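Local atomic coordinates of N-acetylmuramoyl-L-alanine amidase AmiD (Escherichia coli, PDB entry 3D2Y), a protein that hydrolyses, with one bound zinc ion, the amide link between N-acetylmuramoyl residues and L-amino acids in certain cell-wall glycopeptides. Residues 228-233 / 249-254; 186-191 / 254-259; 233-238 / 244-249. All coordinates share one frame; numbering follows the deposited sequence.

Contact 1. Residues 228-233 / 249-254; sequences MAFQMH and AIAEAL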
# COMPACT_ATOMS: atom_id res chain seq x y z
N MET A 228 7.01 -12.24 -5.21
CA MET A 228 7.98 -11.16 -5.13
C MET A 228 7.38 -9.89 -4.51
O MET A 228 7.99 -9.28 -3.61
CB MET A 228 8.53 -10.90 -6.53
CG MET A 228 9.63 -9.87 -6.63
SD MET A 228 10.11 -9.54 -8.36
CE MET A 228 9.83 -11.11 -9.21
N ALA A 229 6.20 -9.47 -4.99
CA ALA A 229 5.49 -8.32 -4.43
C ALA A 229 5.30 -8.45 -2.89
O ALA A 229 5.54 -7.50 -2.13
CB ALA A 229 4.15 -8.13 -5.15
N PHE A 230 4.93 -9.64 -2.45
CA PHE A 230 4.67 -9.93 -1.05
C PHE A 230 5.99 -9.82 -0.23
O PHE A 230 6.03 -9.22 0.88
CB PHE A 230 4.05 -11.33 -0.91
CG PHE A 230 3.85 -11.77 0.50
CD1 PHE A 230 2.87 -11.19 1.29
CD2 PHE A 230 4.63 -12.82 1.04
CE1 PHE A 230 2.67 -11.60 2.62
CE2 PHE A 230 4.46 -13.25 2.37
CZ PHE A 230 3.47 -12.62 3.16
N GLN A 231 7.05 -10.37 -0.82
CA GLN A 231 8.37 -10.38 -0.18
C GLN A 231 8.96 -8.98 -0.10
O GLN A 231 9.57 -8.61 0.92
CB GLN A 231 9.34 -11.33 -0.89
CG GLN A 231 8.92 -12.82 -0.76
CD GLN A 231 9.68 -13.75 -1.70
OE1 GLN A 231 10.04 -13.37 -2.81
NE2 GLN A 231 9.86 -15.00 -1.28
N MET A 232 8.82 -8.20 -1.17
CA MET A 232 9.26 -6.80 -1.15
C MET A 232 8.66 -6.01 0.01
O MET A 232 9.34 -5.17 0.58
CB MET A 232 9.00 -6.06 -2.48
CG MET A 232 9.87 -6.51 -3.62
SD MET A 232 9.71 -5.42 -5.04
CE MET A 232 8.11 -5.86 -5.70
N HIS A 233 7.43 -6.35 0.39
CA HIS A 233 6.73 -5.70 1.51
C HIS A 233 7.12 -6.36 2.87
O HIS A 233 7.44 -5.66 3.84
CB HIS A 233 5.21 -5.75 1.22
CG HIS A 233 4.36 -4.95 2.15
ND1 HIS A 233 3.14 -4.41 1.77
CD2 HIS A 233 4.51 -4.63 3.47
CE1 HIS A 233 2.59 -3.80 2.81
NE2 HIS A 233 3.39 -3.93 3.85
N ALA A 249 5.35 -18.70 6.39
CA ALA A 249 5.09 -18.46 7.82
C ALA A 249 4.62 -17.03 8.07
O ALA A 249 3.73 -16.78 8.90
CB ALA A 249 6.31 -18.75 8.66
N ILE A 250 5.19 -16.09 7.33
CA ILE A 250 4.81 -14.68 7.41
C ILE A 250 3.37 -14.50 6.97
O ILE A 250 2.57 -13.85 7.68
CB ILE A 250 5.81 -13.81 6.61
CG1 ILE A 250 7.16 -13.78 7.38
CG2 ILE A 250 5.26 -12.39 6.37
CD1 ILE A 250 8.32 -13.16 6.56
N ALA A 251 3.03 -15.10 5.82
CA ALA A 251 1.68 -15.09 5.26
C ALA A 251 0.71 -15.69 6.26
O ALA A 251 -0.36 -15.12 6.48
CB ALA A 251 1.63 -15.87 3.94
N GLU A 252 1.08 -16.83 6.86
CA GLU A 252 0.26 -17.51 7.87
C GLU A 252 0.02 -16.67 9.11
O GLU A 252 -1.11 -16.64 9.63
CB GLU A 252 0.85 -18.88 8.23
CG GLU A 252 0.67 -19.93 7.11
CD GLU A 252 1.32 -21.29 7.41
OE1 GLU A 252 2.53 -21.33 7.75
OE2 GLU A 252 0.61 -22.32 7.31
N ALA A 253 1.09 -16.01 9.58
CA ALA A 253 1.00 -15.10 10.73
C ALA A 253 0.21 -13.81 10.43
O ALA A 253 -0.60 -13.36 11.28
CB ALA A 253 2.37 -14.77 11.28
N LEU A 254 0.42 -13.19 9.27
CA LEU A 254 -0.49 -12.13 8.79
C LEU A 254 -1.98 -12.49 8.73
O LEU A 254 -2.83 -11.74 9.23
CB LEU A 254 -0.05 -11.60 7.41
CG LEU A 254 1.24 -10.78 7.46
CD1 LEU A 254 1.79 -10.71 6.05
CD2 LEU A 254 1.02 -9.39 8.09
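F230 alone of residues 228-233 reaches across to 249-254, its ring meeting I250, A251 and L254. All three contacts are apolar and of ordinary van der Waals length. The leading atom is CZ: it lies 3.7 Å from CG2 of I250, which approaches obliquely, and 3.8 Å from CB of A251. The neighbouring CE1 meets CD1 of L254 at 3.7 Å, close to the ring plane, so the leucine methyl touches the rim. Phenylalanine suits the place because it is long and flat: with CG anti to the backbone N (chi1 175°) the ring is carried toward the other helix, while A251 is small enough to let the ring end come close to the backbone.

The ring edge also comes near a polar backbone atom, A251 N, which sits 3.7 Å from CZ without bonding to it. A leucine at F230 would be shorter, and would probably leave I250, A251 and L254 with a gap where the ring end now sits.

The backbones stay apart. The short axes pass 11.7 Å from each other at 75°, nearly at right angles, and the closest CA pair, F230 and A251, is 8.7 Å apart. Beyond the two segments, L207 of helix 200-210 touches both F230 and A251, and F234 packs on I250 and L254. Helices crossing steeply over a buried aromatic are consistent with a small helical bundle resembling the peptidoglycan-binding domains of other cell-wall hydrolases.

Contact 2. Residues 186-191 / 254-259; sequences NFYLAG and LLEKYG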
# COMPACT_ATOMS: atom_id res chain seq x y z
N ASN A 186 7.77 -17.48 13.82
CA ASN A 186 8.52 -18.64 14.35
C ASN A 186 7.66 -19.88 14.61
O ASN A 186 8.07 -21.01 14.34
CB ASN A 186 9.32 -18.23 15.59
CG ASN A 186 10.65 -17.57 15.24
OD1 ASN A 186 10.99 -16.50 15.76
ND2 ASN A 186 11.41 -18.20 14.34
N PHE A 187 6.43 -19.67 15.09
CA PHE A 187 5.53 -20.78 15.34
C PHE A 187 5.18 -21.49 14.04
O PHE A 187 5.24 -22.72 13.97
CB PHE A 187 4.27 -20.34 16.11
CG PHE A 187 3.17 -21.38 16.11
CD1 PHE A 187 3.26 -22.51 16.92
CD2 PHE A 187 2.06 -21.23 15.29
CE1 PHE A 187 2.23 -23.46 16.92
CE2 PHE A 187 1.05 -22.18 15.28
CZ PHE A 187 1.13 -23.29 16.09
N TYR A 188 4.85 -20.71 13.01
CA TYR A 188 4.49 -21.23 11.69
C TYR A 188 5.68 -21.75 10.88
O TYR A 188 5.50 -22.57 9.99
CB TYR A 188 3.74 -20.16 10.90
CG TYR A 188 2.32 -20.04 11.35
CD1 TYR A 188 1.43 -21.10 11.17
CD2 TYR A 188 1.86 -18.89 12.01
CE1 TYR A 188 0.12 -21.02 11.58
CE2 TYR A 188 0.54 -18.80 12.43
CZ TYR A 188 -0.31 -19.88 12.22
OH TYR A 188 -1.62 -19.85 12.63
N LEU A 189 6.88 -21.27 11.20
CA LEU A 189 8.09 -21.83 10.58
C LEU A 189 8.21 -23.33 10.86
O LEU A 189 8.65 -24.09 9.99
CB LEU A 189 9.35 -21.09 11.04
CG LEU A 189 9.96 -20.15 9.99
CD1 LEU A 189 11.04 -19.27 10.60
CD2 LEU A 189 10.52 -20.93 8.79
N ALA A 190 7.77 -23.73 12.06
CA ALA A 190 7.56 -25.14 12.44
C ALA A 190 8.77 -26.00 12.15
O ALA A 190 8.65 -27.12 11.60
CB ALA A 190 6.31 -25.71 11.75
N GLY A 191 9.93 -25.47 12.51
CA GLY A 191 11.17 -26.22 12.48
C GLY A 191 11.95 -26.14 11.19
O GLY A 191 13.04 -26.71 11.08
N LEU A 254 0.42 -13.19 9.27
CA LEU A 254 -0.49 -12.13 8.79
C LEU A 254 -1.98 -12.49 8.73
O LEU A 254 -2.83 -11.74 9.23
CB LEU A 254 -0.05 -11.60 7.41
CG LEU A 254 1.24 -10.78 7.46
CD1 LEU A 254 1.79 -10.71 6.05
CD2 LEU A 254 1.02 -9.39 8.09
N LEU A 255 -2.29 -13.66 8.17
CA LEU A 255 -3.66 -14.11 8.11
C LEU A 255 -4.29 -14.36 9.49
O LEU A 255 -5.44 -14.00 9.76
CB LEU A 255 -3.78 -15.35 7.19
CG LEU A 255 -3.73 -15.03 5.70
CD1 LEU A 255 -3.41 -16.31 4.89
CD2 LEU A 255 -5.01 -14.31 5.21
N GLU A 256 -3.53 -14.97 10.37
CA GLU A 256 -3.95 -15.14 11.75
C GLU A 256 -4.29 -13.82 12.47
O GLU A 256 -5.31 -13.69 13.15
CB GLU A 256 -2.85 -15.92 12.48
CG GLU A 256 -3.11 -16.08 13.94
CD GLU A 256 -2.04 -16.89 14.60
OE1 GLU A 256 -2.23 -18.09 14.71
OE2 GLU A 256 -0.98 -16.32 14.96
N LYS A 257 -3.41 -12.83 12.32
CA LYS A 257 -3.58 -11.55 13.01
C LYS A 257 -4.61 -10.59 12.39
O LYS A 257 -5.36 -9.92 13.13
CB LYS A 257 -2.21 -10.88 13.14
CG LYS A 257 -2.16 -9.65 14.07
CD LYS A 257 -0.73 -9.13 14.19
CE LYS A 257 -0.71 -7.81 14.97
NZ LYS A 257 0.65 -7.14 14.99
N TYR A 258 -4.69 -10.54 11.06
CA TYR A 258 -5.52 -9.53 10.38
C TYR A 258 -6.69 -10.10 9.59
O TYR A 258 -7.57 -9.36 9.12
CB TYR A 258 -4.64 -8.71 9.44
CG TYR A 258 -3.54 -7.99 10.15
CD1 TYR A 258 -3.79 -6.81 10.85
CD2 TYR A 258 -2.23 -8.49 10.12
CE1 TYR A 258 -2.77 -6.13 11.55
CE2 TYR A 258 -1.21 -7.83 10.78
CZ TYR A 258 -1.48 -6.66 11.51
OH TYR A 258 -0.47 -5.97 12.13
N GLY A 259 -6.69 -11.42 9.39
CA GLY A 259 -7.76 -12.05 8.65
C GLY A 259 -7.78 -11.67 7.18
O GLY A 259 -6.76 -11.23 6.60
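Y188 and E256 carry this contact, one from the end of helix 182-189 and the other from the last turns of helix 245-258. Within 186-191, F187 precedes the tyrosine; it makes little contact with the other helix, but its CD2 lies 3.9 Å above the plane of the Y188 ring, over the centre, and so covers one face of that ring. F187 also forms a cation-pi pair with R184.

Y188 follows. Its hydroxyl donates to OE1 of E256 at 2.8 Å. The acceptor is met from well above the carboxylate plane, 59° out of it; the carboxylate sits at the edge of the ring, near its plane, and is turned 52° against it. A tyrosine fits because its hydroxyl is carried far enough to meet an acid whose backbone is distant: the CA atoms of Y188 and E256 are 10.4 Å apart. E256 spans its share with an extended chain, CG anti to the backbone N (chi1 176°). OE2 of the same carboxylate forms a salt bridge with R184, so the acid joins two residues of one helix.

Beyond Y188, L189 turns to A245 and A249; the helix ends there, and A190, the first residue beyond it, has positive phi. At G191 a CB would press on the carbonyl O of A190, which suits glycine.

The contact lies at the surface. Besides its hydroxyl bond, Y188 packs on A249 and E252 of helix 245-258, while L254 and L255 at the start of the second segment face helix 200-210, with L254 also packing on helix 220-234.

Contact 3. Residues 233-238 / 244-249; sequences HFRPTL and DAETQA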
# COMPACT_ATOMS: atom_id res chain seq x y z
N HIS A 233 7.43 -6.35 0.39
CA HIS A 233 6.73 -5.70 1.51
C HIS A 233 7.12 -6.36 2.87
O HIS A 233 7.44 -5.66 3.84
CB HIS A 233 5.21 -5.75 1.22
CG HIS A 233 4.36 -4.95 2.15
ND1 HIS A 233 3.14 -4.41 1.77
CD2 HIS A 233 4.51 -4.63 3.47
CE1 HIS A 233 2.59 -3.80 2.81
NE2 HIS A 233 3.39 -3.93 3.85
N PHE A 234 7.10 -7.69 2.93
CA PHE A 234 7.08 -8.41 4.19
C PHE A 234 8.29 -9.29 4.45
O PHE A 234 8.45 -9.77 5.58
CB PHE A 234 5.78 -9.24 4.34
CG PHE A 234 4.53 -8.43 4.42
CD1 PHE A 234 4.19 -7.80 5.62
CD2 PHE A 234 3.67 -8.33 3.31
CE1 PHE A 234 3.03 -7.06 5.73
CE2 PHE A 234 2.49 -7.56 3.42
CZ PHE A 234 2.17 -6.95 4.65
N ARG A 235 9.16 -9.47 3.45
CA ARG A 235 10.39 -10.28 3.63
C ARG A 235 11.46 -9.78 2.65
O ARG A 235 11.86 -10.48 1.73
CB ARG A 235 10.12 -11.78 3.44
CG ARG A 235 11.07 -12.72 4.23
CD ARG A 235 12.46 -12.89 3.60
NE ARG A 235 12.36 -13.43 2.25
CZ ARG A 235 12.36 -14.73 1.95
NH1 ARG A 235 12.25 -15.11 0.68
NH2 ARG A 235 12.49 -15.64 2.90
N PRO A 236 11.85 -8.51 2.81
CA PRO A 236 12.68 -7.84 1.82
C PRO A 236 14.12 -8.28 1.74
O PRO A 236 14.82 -7.87 0.83
CB PRO A 236 12.59 -6.38 2.23
CG PRO A 236 12.22 -6.39 3.65
CD PRO A 236 11.43 -7.61 3.89
N THR A 237 14.58 -9.11 2.66
CA THR A 237 15.92 -9.70 2.54
C THR A 237 16.09 -10.61 1.31
O THR A 237 17.21 -10.72 0.78
CB THR A 237 16.33 -10.48 3.81
OG1 THR A 237 15.40 -11.57 4.06
CG2 THR A 237 16.36 -9.52 5.01
N LEU A 238 15.01 -11.24 0.86
CA LEU A 238 15.03 -11.99 -0.40
C LEU A 238 13.67 -11.98 -1.03
O LEU A 238 12.71 -12.48 -0.44
CB LEU A 238 15.52 -13.43 -0.21
CG LEU A 238 15.61 -14.31 -1.48
CD1 LEU A 238 16.72 -13.82 -2.41
CD2 LEU A 238 15.84 -15.75 -1.12
N ASP A 244 9.18 -20.10 -0.08
CA ASP A 244 9.95 -20.79 0.97
C ASP A 244 9.20 -20.76 2.30
O ASP A 244 8.10 -20.19 2.39
CB ASP A 244 11.40 -20.25 1.09
CG ASP A 244 11.48 -18.75 1.46
OD1 ASP A 244 10.49 -18.13 1.88
OD2 ASP A 244 12.61 -18.19 1.33
N ALA A 245 9.79 -21.36 3.32
CA ALA A 245 9.12 -21.58 4.60
C ALA A 245 8.91 -20.27 5.34
O ALA A 245 7.87 -20.08 5.98
CB ALA A 245 9.90 -22.57 5.45
N GLU A 246 9.89 -19.37 5.26
CA GLU A 246 9.78 -18.06 5.92
C GLU A 246 8.65 -17.21 5.34
O GLU A 246 7.81 -16.63 6.08
CB GLU A 246 11.11 -17.30 5.85
CG GLU A 246 11.03 -15.91 6.50
CD GLU A 246 12.37 -15.19 6.52
OE1 GLU A 246 12.55 -14.33 7.40
OE2 GLU A 246 13.23 -15.50 5.69
N THR A 247 8.62 -17.14 4.00
CA THR A 247 7.56 -16.45 3.27
C THR A 247 6.15 -16.99 3.64
O THR A 247 5.24 -16.20 3.96
CB THR A 247 7.76 -16.52 1.72
OG1 THR A 247 9.04 -15.98 1.39
CG2 THR A 247 6.74 -15.68 1.02
N GLN A 248 5.98 -18.31 3.59
CA GLN A 248 4.76 -18.95 4.01
C GLN A 248 4.39 -18.62 5.47
O GLN A 248 3.23 -18.32 5.75
CB GLN A 248 4.86 -20.47 3.82
CG GLN A 248 3.63 -21.19 4.31
CD GLN A 248 3.72 -22.71 4.23
OE1 GLN A 248 4.73 -23.31 4.60
NE2 GLN A 248 2.63 -23.33 3.78
N ALA A 249 5.35 -18.70 6.39
CA ALA A 249 5.09 -18.46 7.82
C ALA A 249 4.62 -17.03 8.07
O ALA A 249 3.73 -16.78 8.90
CB ALA A 249 6.31 -18.75 8.66
O HOH W 1 14.21 -12.45 6.67
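R235 is the first residue to leave helix 220-234 and opens a type I turn ending at L238, while D244 stands at the N-cap of helix 245-258, with the CA atoms of R235 and T247 6.8 Å apart. The guanidinium of R235 binds both acids of the second segment through its edge. NH1 and NH2 grip D244 end-on, both reaching OD2 on its syn side, at 3.2 and 3.0 Å. NH2 also bonds OE2 of E246 at 2.9 Å, coming from above that carboxylate's plane (41° out of it). Bends at chi2 and chi3 fold the arginine back toward its own turn, where NE and NH1 both donate to L238 O. Five bonds to three acceptors thus fix the group's rotation, and two carboxylates probably offset its buried positive charge. OG1 of T247 lies over one face, too poorly angled to bond.

D244 also serves its helix: OD1 accepts from T247 N (3.0 Å) and from T247 OG1 (2.6 Å), reached from opposite faces of its plane. Aspartate suits this place, since one oxygen caps while the other takes the arginine and H195. A water joins T237 OG1 to OE1 of E246.

The whole is an N-capped helix start tied by a salt-bridge network to the preceding turn, joining the C-terminal end of helix 220-234 to the capped start of helix 245-258 across the loop between them.

In the fold
Contacts 1 and 3 use the same two helices, 220-234 and 245-258, and their centres lie about 5 Å apart: contact 3 joins the turn after the first helix to the start of the second, contact 1 lies where the two helices cross, and contact 3 is nested inside the loop closed by contact 1. A probable hydrogen bond from Q231 NE2 to T247 OG1 joins them. Contact 2 is nearer the surface, its centre about 10 Å from contact 1 and 12 Å from contact 3, and brings in helix 182-189, whose Y188 and L189 pack on A249, shared by contacts 1 and 3. All three lie away from the zinc site. Helix 220-234 nonetheless borders the catalytic part: M232 touches D160, between K159 and D161.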